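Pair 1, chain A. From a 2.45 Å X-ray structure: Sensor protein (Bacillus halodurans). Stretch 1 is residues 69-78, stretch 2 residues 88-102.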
# COMPACT_ATOMS: atom_id res chain seq x y z
N ARG A 69 -11.52 -6.07 4.15
CA ARG A 69 -10.57 -6.47 5.18
C ARG A 69 -9.68 -7.62 4.71
O ARG A 69 -9.36 -8.54 5.47
CB ARG A 69 -11.29 -6.79 6.50
CG ARG A 69 -11.49 -5.57 7.38
CD ARG A 69 -12.38 -5.90 8.56
NE ARG A 69 -12.04 -5.11 9.75
CZ ARG A 69 -12.42 -3.85 9.96
NH1 ARG A 69 -12.05 -3.23 11.09
NH2 ARG A 69 -13.16 -3.20 9.07
N GLN A 70 -9.28 -7.55 3.45
CA GLN A 70 -8.51 -8.61 2.82
C GLN A 70 -7.35 -8.06 1.98
O GLN A 70 -7.44 -6.96 1.42
CB GLN A 70 -9.45 -9.46 1.95
CG GLN A 70 -9.00 -10.90 1.79
CD GLN A 70 -9.78 -11.65 0.71
OE1 GLN A 70 -9.20 -12.18 -0.25
NE2 GLN A 70 -11.11 -11.68 0.85
N THR A 71 -6.27 -8.82 1.90
CA THR A 71 -5.18 -8.49 1.02
C THR A 71 -5.58 -8.80 -0.42
O THR A 71 -6.06 -9.89 -0.73
CB THR A 71 -3.91 -9.25 1.40
OG1 THR A 71 -3.45 -8.77 2.67
CG2 THR A 71 -2.82 -9.04 0.38
N ILE A 72 -5.39 -7.83 -1.31
CA ILE A 72 -5.76 -8.01 -2.70
C ILE A 72 -4.54 -7.96 -3.60
O ILE A 72 -3.71 -7.07 -3.48
CB ILE A 72 -6.78 -6.96 -3.17
CG1 ILE A 72 -8.10 -7.15 -2.41
CG2 ILE A 72 -6.99 -7.08 -4.69
CD1 ILE A 72 -9.18 -6.13 -2.74
N PHE A 73 -4.44 -8.93 -4.49
CA PHE A 73 -3.44 -8.90 -5.52
C PHE A 73 -4.05 -8.63 -6.89
O PHE A 73 -5.03 -9.25 -7.27
CB PHE A 73 -2.67 -10.21 -5.56
CG PHE A 73 -1.74 -10.29 -6.72
CD1 PHE A 73 -0.50 -9.64 -6.68
CD2 PHE A 73 -2.11 -10.98 -7.88
CE1 PHE A 73 0.37 -9.71 -7.76
CE2 PHE A 73 -1.26 -11.05 -8.97
CZ PHE A 73 -0.01 -10.42 -8.92
N ARG A 74 -3.43 -7.74 -7.65
CA ARG A 74 -3.90 -7.46 -8.99
C ARG A 74 -2.76 -7.30 -9.97
O ARG A 74 -1.84 -6.52 -9.76
CB ARG A 74 -4.80 -6.22 -9.01
CG ARG A 74 -6.05 -6.42 -9.84
CD ARG A 74 -7.23 -7.07 -9.05
NE ARG A 74 -8.39 -6.20 -9.19
CZ ARG A 74 -9.46 -6.21 -8.41
NH1 ARG A 74 -10.43 -5.33 -8.63
NH2 ARG A 74 -9.56 -7.08 -7.40
N SER A 75 -2.85 -8.07 -11.04
CA SER A 75 -2.03 -7.91 -12.22
C SER A 75 -2.46 -6.62 -12.94
O SER A 75 -3.66 -6.36 -13.09
CB SER A 75 -2.23 -9.13 -13.12
OG SER A 75 -1.11 -9.37 -13.93
N LEU A 76 -1.51 -5.81 -13.38
CA LEU A 76 -1.83 -4.54 -14.02
C LEU A 76 -1.90 -4.68 -15.55
O LEU A 76 -2.02 -3.69 -16.27
CB LEU A 76 -0.79 -3.48 -13.62
CG LEU A 76 -1.06 -2.37 -12.59
CD1 LEU A 76 -2.00 -2.80 -11.50
CD2 LEU A 76 0.24 -1.89 -11.99
N THR A 77 -1.80 -5.91 -16.03
CA THR A 77 -1.73 -6.14 -17.47
C THR A 77 -3.06 -6.61 -18.03
O THR A 77 -3.19 -6.71 -19.25
CB THR A 77 -0.70 -7.22 -17.82
OG1 THR A 77 -1.09 -8.45 -17.19
CG2 THR A 77 0.69 -6.81 -17.37
N ASP A 78 -4.02 -6.92 -17.16
CA ASP A 78 -5.36 -7.28 -17.60
C ASP A 78 -6.05 -6.05 -18.17
O ASP A 78 -6.56 -5.20 -17.44
CB ASP A 78 -6.18 -7.92 -16.48
CG ASP A 78 -7.57 -8.37 -16.94
OD1 ASP A 78 -7.93 -8.16 -18.13
OD2 ASP A 78 -8.31 -8.93 -16.10
N TYR A 88 -2.40 5.38 -12.47
CA TYR A 88 -1.41 6.11 -11.67
C TYR A 88 -0.29 5.17 -11.25
O TYR A 88 0.80 5.61 -10.94
CB TYR A 88 -2.06 6.80 -10.46
CG TYR A 88 -3.09 7.85 -10.86
CD1 TYR A 88 -4.42 7.71 -10.50
CD2 TYR A 88 -2.73 8.96 -11.64
CE1 TYR A 88 -5.37 8.64 -10.87
CE2 TYR A 88 -3.67 9.90 -12.03
CZ TYR A 88 -4.99 9.73 -11.65
OH TYR A 88 -5.94 10.66 -12.02
N LEU A 89 -0.59 3.88 -11.27
CA LEU A 89 0.41 2.85 -11.04
C LEU A 89 1.09 2.42 -12.33
O LEU A 89 2.32 2.31 -12.36
CB LEU A 89 -0.22 1.64 -10.32
CG LEU A 89 -0.83 1.82 -8.92
CD1 LEU A 89 -1.61 0.58 -8.47
CD2 LEU A 89 0.23 2.21 -7.88
N ALA A 90 0.32 2.20 -13.39
CA ALA A 90 0.88 1.74 -14.67
C ALA A 90 1.95 2.70 -15.19
O ALA A 90 2.94 2.28 -15.80
CB ALA A 90 -0.20 1.54 -15.72
N ILE A 91 1.73 3.99 -14.93
CA ILE A 91 2.58 5.04 -15.45
C ILE A 91 3.96 5.00 -14.83
O ILE A 91 4.91 5.56 -15.36
CB ILE A 91 1.93 6.43 -15.26
CG1 ILE A 91 2.53 7.45 -16.24
CG2 ILE A 91 2.01 6.90 -13.79
CD1 ILE A 91 1.82 8.80 -16.26
N LEU A 92 4.06 4.32 -13.69
CA LEU A 92 5.32 4.14 -12.97
C LEU A 92 6.02 2.84 -13.40
O LEU A 92 6.93 2.36 -12.71
CB LEU A 92 5.05 4.12 -11.46
CG LEU A 92 4.32 5.35 -10.89
CD1 LEU A 92 3.87 5.08 -9.47
CD2 LEU A 92 5.18 6.63 -10.97
N ASP A 93 5.59 2.29 -14.54
CA ASP A 93 6.06 1.01 -15.08
C ASP A 93 5.79 -0.22 -14.21
O ASP A 93 6.48 -1.22 -14.35
CB ASP A 93 7.55 1.04 -15.44
CG ASP A 93 7.91 2.17 -16.40
OD1 ASP A 93 7.10 2.50 -17.30
OD2 ASP A 93 9.03 2.71 -16.23
N LEU A 94 4.78 -0.17 -13.35
CA LEU A 94 4.49 -1.31 -12.51
C LEU A 94 3.60 -2.27 -13.27
O LEU A 94 2.76 -1.84 -14.05
CB LEU A 94 3.84 -0.87 -11.21
CG LEU A 94 4.68 0.07 -10.35
CD1 LEU A 94 3.85 0.61 -9.16
CD2 LEU A 94 5.96 -0.62 -9.88
N LYS A 95 3.77 -3.56 -13.04
CA LYS A 95 2.99 -4.57 -13.75
C LYS A 95 2.10 -5.38 -12.80
O LYS A 95 1.29 -6.20 -13.24
CB LYS A 95 3.91 -5.49 -14.56
CG LYS A 95 4.47 -4.82 -15.81
CD LYS A 95 5.03 -5.84 -16.82
CE LYS A 95 5.39 -5.16 -18.17
NZ LYS A 95 4.22 -4.43 -18.78
N SER A 96 2.22 -5.10 -11.51
CA SER A 96 1.68 -5.94 -10.46
C SER A 96 1.53 -5.10 -9.21
O SER A 96 2.41 -4.32 -8.89
CB SER A 96 2.68 -7.07 -10.22
OG SER A 96 2.40 -7.77 -9.03
N ILE A 97 0.42 -5.24 -8.50
CA ILE A 97 0.22 -4.51 -7.26
C ILE A 97 -0.33 -5.43 -6.16
O ILE A 97 -1.26 -6.23 -6.39
CB ILE A 97 -0.61 -3.19 -7.47
CG1 ILE A 97 -0.38 -2.21 -6.31
CG2 ILE A 97 -2.10 -3.45 -7.72
CD1 ILE A 97 0.94 -1.44 -6.40
N LEU A 98 0.28 -5.34 -4.98
CA LEU A 98 -0.20 -6.02 -3.78
C LEU A 98 -0.67 -4.94 -2.80
O LEU A 98 0.07 -4.01 -2.49
CB LEU A 98 0.91 -6.85 -3.15
CG LEU A 98 0.52 -7.61 -1.88
CD1 LEU A 98 -0.52 -8.68 -2.22
CD2 LEU A 98 1.73 -8.23 -1.19
N VAL A 99 -1.91 -5.04 -2.36
CA VAL A 99 -2.56 -4.01 -1.59
C VAL A 99 -2.92 -4.63 -0.23
O VAL A 99 -3.77 -5.52 -0.12
CB VAL A 99 -3.84 -3.49 -2.35
CG1 VAL A 99 -4.46 -2.34 -1.59
CG2 VAL A 99 -3.49 -3.04 -3.77
N ILE A 100 -2.23 -4.19 0.80
CA ILE A 100 -2.48 -4.67 2.13
C ILE A 100 -3.19 -3.60 2.92
O ILE A 100 -2.60 -2.56 3.17
CB ILE A 100 -1.15 -5.00 2.85
CG1 ILE A 100 -0.35 -6.02 2.02
CG2 ILE A 100 -1.43 -5.49 4.30
CD1 ILE A 100 0.97 -6.46 2.66
N PRO A 101 -4.45 -3.84 3.32
CA PRO A 101 -5.14 -2.89 4.18
C PRO A 101 -4.52 -2.93 5.58
O PRO A 101 -4.25 -4.00 6.10
CB PRO A 101 -6.58 -3.42 4.23
CG PRO A 101 -6.42 -4.92 4.06
CD PRO A 101 -5.19 -5.11 3.18
N ILE A 102 -4.27 -1.77 6.17
CA ILE A 102 -3.66 -1.73 7.49
C ILE A 102 -4.74 -1.48 8.52
O ILE A 102 -5.37 -0.43 8.51
CB ILE A 102 -2.61 -0.65 7.56
CG1 ILE A 102 -1.56 -0.88 6.48
CG2 ILE A 102 -1.95 -0.66 8.92
CD1 ILE A 102 -0.94 0.41 6.03

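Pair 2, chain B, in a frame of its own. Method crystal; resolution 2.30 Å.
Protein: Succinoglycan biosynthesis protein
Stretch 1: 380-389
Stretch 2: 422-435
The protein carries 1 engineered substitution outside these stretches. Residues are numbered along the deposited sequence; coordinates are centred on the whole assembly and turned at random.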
# COMPACT_ATOMS: atom_id res chain seq x y z
N LYS B 380 -27.22 -5.95 -1.43
CA LYS B 380 -26.82 -4.55 -1.44
C LYS B 380 -25.67 -4.40 -2.43
O LYS B 380 -24.76 -5.22 -2.45
CB LYS B 380 -26.39 -4.11 -0.05
CG LYS B 380 -27.49 -4.18 1.01
CD LYS B 380 -26.95 -3.71 2.37
CE LYS B 380 -28.06 -3.60 3.42
NZ LYS B 380 -28.65 -4.92 3.78
N ASP B 381 -25.74 -3.36 -3.26
CA ASP B 381 -24.71 -3.10 -4.26
C ASP B 381 -23.34 -2.96 -3.62
O ASP B 381 -22.37 -3.54 -4.10
CB ASP B 381 -25.06 -1.83 -5.04
CG ASP B 381 -26.29 -2.01 -5.92
OD1 ASP B 381 -27.07 -1.04 -6.07
OD2 ASP B 381 -26.47 -3.12 -6.48
N GLN B 382 -23.26 -2.18 -2.54
CA GLN B 382 -22.01 -1.95 -1.81
C GLN B 382 -22.35 -1.78 -0.33
O GLN B 382 -23.41 -1.25 0.02
CB GLN B 382 -21.30 -0.66 -2.26
CG GLN B 382 -21.11 -0.49 -3.75
CD GLN B 382 -22.34 0.03 -4.43
OE1 GLN B 382 -23.14 0.76 -3.83
NE2 GLN B 382 -22.51 -0.33 -5.70
N PHE B 383 -21.45 -2.23 0.54
CA PHE B 383 -21.65 -2.11 1.97
C PHE B 383 -20.38 -2.47 2.72
O PHE B 383 -19.47 -3.08 2.15
CB PHE B 383 -22.78 -3.05 2.44
CG PHE B 383 -22.46 -4.51 2.26
CD1 PHE B 383 -22.70 -5.14 1.04
CD2 PHE B 383 -21.93 -5.25 3.30
CE1 PHE B 383 -22.41 -6.50 0.87
CE2 PHE B 383 -21.63 -6.61 3.14
CZ PHE B 383 -21.87 -7.23 1.93
N PHE B 384 -20.30 -2.07 3.98
CA PHE B 384 -19.15 -2.44 4.78
C PHE B 384 -19.65 -2.97 6.11
O PHE B 384 -20.83 -2.82 6.45
CB PHE B 384 -18.17 -1.28 4.96
CG PHE B 384 -18.72 -0.08 5.69
CD1 PHE B 384 -19.61 0.79 5.07
CD2 PHE B 384 -18.25 0.23 6.96
CE1 PHE B 384 -20.03 1.95 5.70
CE2 PHE B 384 -18.66 1.39 7.61
CZ PHE B 384 -19.55 2.26 6.97
N ILE B 385 -18.76 -3.61 6.86
CA ILE B 385 -19.16 -4.19 8.12
C ILE B 385 -17.97 -4.38 9.04
O ILE B 385 -16.85 -4.59 8.58
CB ILE B 385 -19.84 -5.56 7.88
CG1 ILE B 385 -20.16 -6.24 9.21
CG2 ILE B 385 -18.93 -6.43 7.02
CD1 ILE B 385 -21.24 -7.30 9.08
N ASP B 386 -18.23 -4.31 10.35
CA ASP B 386 -17.18 -4.50 11.34
C ASP B 386 -17.10 -5.99 11.67
O ASP B 386 -17.97 -6.52 12.37
CB ASP B 386 -17.49 -3.71 12.61
CG ASP B 386 -16.28 -3.59 13.53
OD1 ASP B 386 -15.47 -4.53 13.57
OD2 ASP B 386 -16.16 -2.55 14.21
N LEU B 387 -16.07 -6.66 11.16
CA LEU B 387 -15.89 -8.08 11.41
C LEU B 387 -15.60 -8.37 12.88
O LEU B 387 -15.85 -9.47 13.37
CB LEU B 387 -14.74 -8.62 10.54
CG LEU B 387 -14.86 -8.40 9.03
CD1 LEU B 387 -13.62 -8.92 8.33
CD2 LEU B 387 -16.10 -9.08 8.49
N ARG B 388 -15.08 -7.38 13.59
CA ARG B 388 -14.76 -7.55 15.00
C ARG B 388 -16.01 -7.65 15.86
O ARG B 388 -15.95 -8.09 17.01
CB ARG B 388 -13.91 -6.39 15.49
CG ARG B 388 -12.56 -6.27 14.80
CD ARG B 388 -11.94 -4.92 15.11
NE ARG B 388 -12.83 -3.84 14.71
CZ ARG B 388 -12.54 -2.54 14.83
NH1 ARG B 388 -11.38 -2.16 15.33
NH2 ARG B 388 -13.43 -1.63 14.44
N LYS B 389 -17.15 -7.25 15.31
CA LYS B 389 -18.41 -7.28 16.05
C LYS B 389 -19.29 -8.50 15.76
O LYS B 389 -20.39 -8.61 16.28
CB LYS B 389 -19.21 -6.01 15.75
CG LYS B 389 -18.57 -4.72 16.23
CD LYS B 389 -18.59 -4.59 17.75
CE LYS B 389 -18.29 -3.16 18.18
NZ LYS B 389 -18.46 -2.95 19.65
N SER B 422 -8.49 -16.51 6.78
CA SER B 422 -9.45 -16.36 7.87
C SER B 422 -9.79 -14.87 7.82
O SER B 422 -9.02 -14.02 8.29
CB SER B 422 -8.79 -16.70 9.20
OG SER B 422 -8.32 -18.03 9.17
N LEU B 423 -10.94 -14.56 7.24
CA LEU B 423 -11.35 -13.17 7.09
C LEU B 423 -11.35 -12.38 8.38
O LEU B 423 -10.88 -11.24 8.41
CB LEU B 423 -12.72 -13.10 6.43
CG LEU B 423 -13.00 -11.78 5.70
CD1 LEU B 423 -11.96 -11.58 4.59
CD2 LEU B 423 -14.40 -11.82 5.12
N GLY B 424 -11.89 -12.97 9.44
CA GLY B 424 -11.94 -12.29 10.72
C GLY B 424 -10.56 -11.99 11.30
O GLY B 424 -10.41 -11.05 12.08
N LYS B 425 -9.56 -12.77 10.93
CA LYS B 425 -8.21 -12.53 11.45
C LYS B 425 -7.43 -11.57 10.57
O LYS B 425 -6.61 -10.79 11.06
CB LYS B 425 -7.45 -13.85 11.58
CG LYS B 425 -8.13 -14.84 12.52
CD LYS B 425 -7.27 -16.08 12.78
CE LYS B 425 -8.05 -17.10 13.61
NZ LYS B 425 -7.19 -18.17 14.20
N ALA B 426 -7.69 -11.61 9.27
CA ALA B 426 -7.00 -10.74 8.33
C ALA B 426 -7.46 -9.28 8.38
O ALA B 426 -6.64 -8.37 8.28
CB ALA B 426 -7.17 -11.28 6.92
N PHE B 427 -8.77 -9.07 8.55
CA PHE B 427 -9.30 -7.71 8.57
C PHE B 427 -10.26 -7.38 9.71
O PHE B 427 -11.03 -8.23 10.16
CB PHE B 427 -10.03 -7.41 7.26
CG PHE B 427 -9.20 -7.61 6.03
CD1 PHE B 427 -8.18 -6.72 5.71
CD2 PHE B 427 -9.46 -8.68 5.18
CE1 PHE B 427 -7.42 -6.89 4.54
CE2 PHE B 427 -8.70 -8.86 4.01
CZ PHE B 427 -7.68 -7.97 3.69
N ASP B 428 -10.23 -6.13 10.14
CA ASP B 428 -11.11 -5.64 11.19
C ASP B 428 -12.39 -5.15 10.51
O ASP B 428 -13.48 -5.26 11.05
CB ASP B 428 -10.47 -4.45 11.93
CG ASP B 428 -9.14 -4.80 12.57
OD1 ASP B 428 -9.09 -5.78 13.35
OD2 ASP B 428 -8.14 -4.09 12.30
N ILE B 429 -12.25 -4.62 9.30
CA ILE B 429 -13.40 -4.09 8.57
C ILE B 429 -13.41 -4.53 7.11
O ILE B 429 -12.39 -4.44 6.43
CB ILE B 429 -13.39 -2.55 8.63
CG1 ILE B 429 -13.41 -2.11 10.10
CG2 ILE B 429 -14.61 -1.97 7.87
CD1 ILE B 429 -13.10 -0.64 10.31
N LEU B 430 -14.56 -5.00 6.64
CA LEU B 430 -14.68 -5.43 5.25
C LEU B 430 -15.66 -4.59 4.44
O LEU B 430 -16.78 -4.31 4.89
CB LEU B 430 -15.11 -6.90 5.14
CG LEU B 430 -15.12 -7.35 3.67
CD1 LEU B 430 -13.86 -8.14 3.35
CD2 LEU B 430 -16.35 -8.18 3.38
N VAL B 431 -15.24 -4.20 3.25
CA VAL B 431 -16.07 -3.43 2.34
C VAL B 431 -16.33 -4.30 1.12
O VAL B 431 -15.40 -4.63 0.38
CB VAL B 431 -15.36 -2.13 1.92
CG1 VAL B 431 -16.17 -1.43 0.84
CG2 VAL B 431 -15.16 -1.24 3.13
N GLN B 432 -17.58 -4.68 0.92
CA GLN B 432 -17.96 -5.53 -0.21
C GLN B 432 -18.56 -4.72 -1.35
O GLN B 432 -19.41 -3.86 -1.13
CB GLN B 432 -18.97 -6.59 0.25
CG GLN B 432 -19.46 -7.53 -0.86
CD GLN B 432 -18.45 -8.62 -1.21
OE1 GLN B 432 -18.61 -9.33 -2.20
NE2 GLN B 432 -17.42 -8.77 -0.38
N ILE B 433 -18.09 -4.99 -2.57
CA ILE B 433 -18.58 -4.32 -3.77
C ILE B 433 -19.02 -5.47 -4.68
O ILE B 433 -18.19 -6.21 -5.21
CB ILE B 433 -17.46 -3.48 -4.42
CG1 ILE B 433 -16.90 -2.51 -3.39
CG2 ILE B 433 -18.01 -2.68 -5.61
CD1 ILE B 433 -15.73 -1.70 -3.89
N GLN B 434 -20.33 -5.63 -4.82
CA GLN B 434 -20.89 -6.74 -5.59
C GLN B 434 -20.58 -6.77 -7.09
O GLN B 434 -20.50 -7.85 -7.67
CB GLN B 434 -22.40 -6.81 -5.34
CG GLN B 434 -22.76 -6.79 -3.85
CD GLN B 434 -22.33 -8.05 -3.10
OE1 GLN B 434 -21.24 -8.58 -3.31
NE2 GLN B 434 -23.19 -8.53 -2.20
N LYS B 435 -20.42 -5.61 -7.72
CA LYS B 435 -20.07 -5.63 -9.14
C LYS B 435 -19.01 -4.61 -9.51
O LYS B 435 -19.16 -3.41 -9.29
CB LYS B 435 -21.30 -5.42 -10.04
CG LYS B 435 -20.95 -5.69 -11.51
CD LYS B 435 -22.03 -5.30 -12.51
CE LYS B 435 -23.01 -6.43 -12.77
NZ LYS B 435 -22.31 -7.73 -12.94
O HOH W 1 -21.71 -3.26 -6.95

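The sharpest difference between the two pairs lies where the first strand ends. In pair 2 this corner is charged: Asp B386 receives Arg B388 in a salt bridge, with Arg B388 NH2 2.9 Å from Asp B386 OD2 and Arg B388 NE 3.0 Å from Asp B386 OD1, while the backbone Arg B388 N also bonds to Asp B386 OD1 at 2.9 Å. One face of the guanidinium lies against Asp B428 CB. The matching positions in pair 1 are Ser A75, Thr A77 and Lys A95, which carry no carboxylate and so form no salt bridge here; Thr A77 CG2 lies 4.5 Å from Lys A95 CB.

Beneath this difference the backbones are nearly the same, superposing to 0.6 Å over 14 central residues. In each pair a short strand runs antiparallel to a second strand that follows a helix, the strand directions being 169° apart in pair 1 and 165° in pair 2. Ile A72 faces Val A99 and Arg A74 faces Ile A97 as hydrogen-bonded pairs; Phe B383 with Gln B432 and Ile B385 with Leu B430 repeat the pattern. The ladder closes alike at its end: Leu A76 N donates to Lys A95 O at 2.8 Å, and Leu B387 N donates to Asp B428 O at 2.9 Å.

The residue that donates this bond also carries a closely matched side chain. Leu A76 and Leu B387, their side-chain centres 0.7 Å apart after superposition, each point toward the opposing stretch and lose more surface to it than any other residue of their pair. Leu A76 CD2 lies 3.9 Å from Leu A89 CB and 3.8 Å from Leu A94 CB, and Leu A76 CD1 is 3.8 Å from Ile A97 CG2. In pair 2 a single methyl reaches all the equivalent partners: Leu B387 CD1 is 3.9 Å from Leu B423 CG, 4.0 Å from Phe B427 CB and 4.1 Å from Leu B430 CB. The rotamers differ, Leu B387 being m,t whereas both chi angles of Leu A76 lie between wells, yet the same pocket is filled.

Elsewhere the two sequences divide the work differently. The matched phenylalanines, Phe A73 and Phe B384, take different chi1 rotamers. Phe A73 is t, and its ring edge approaches a polar atom, with Phe A73 CE1 3.1 Å from Ser A96 OG. Phe B384 is p; the serine's counterpart is Ile B429, and the ring edge meets carbon instead, Phe B384 CD2 lying 4.3 Å from Ile B429 CG2. On the other face, pair 1 sets Ile A72 beside Val A99, whereas pair 2 lays Gln B432 CB over the ring of Phe B383, 3.8 Å from its centroid.

The principle is that a backbone ladder and a leucine in an apolar pocket can be common to both pairs while positions farther along the strands and at the strand end carry different chemistry.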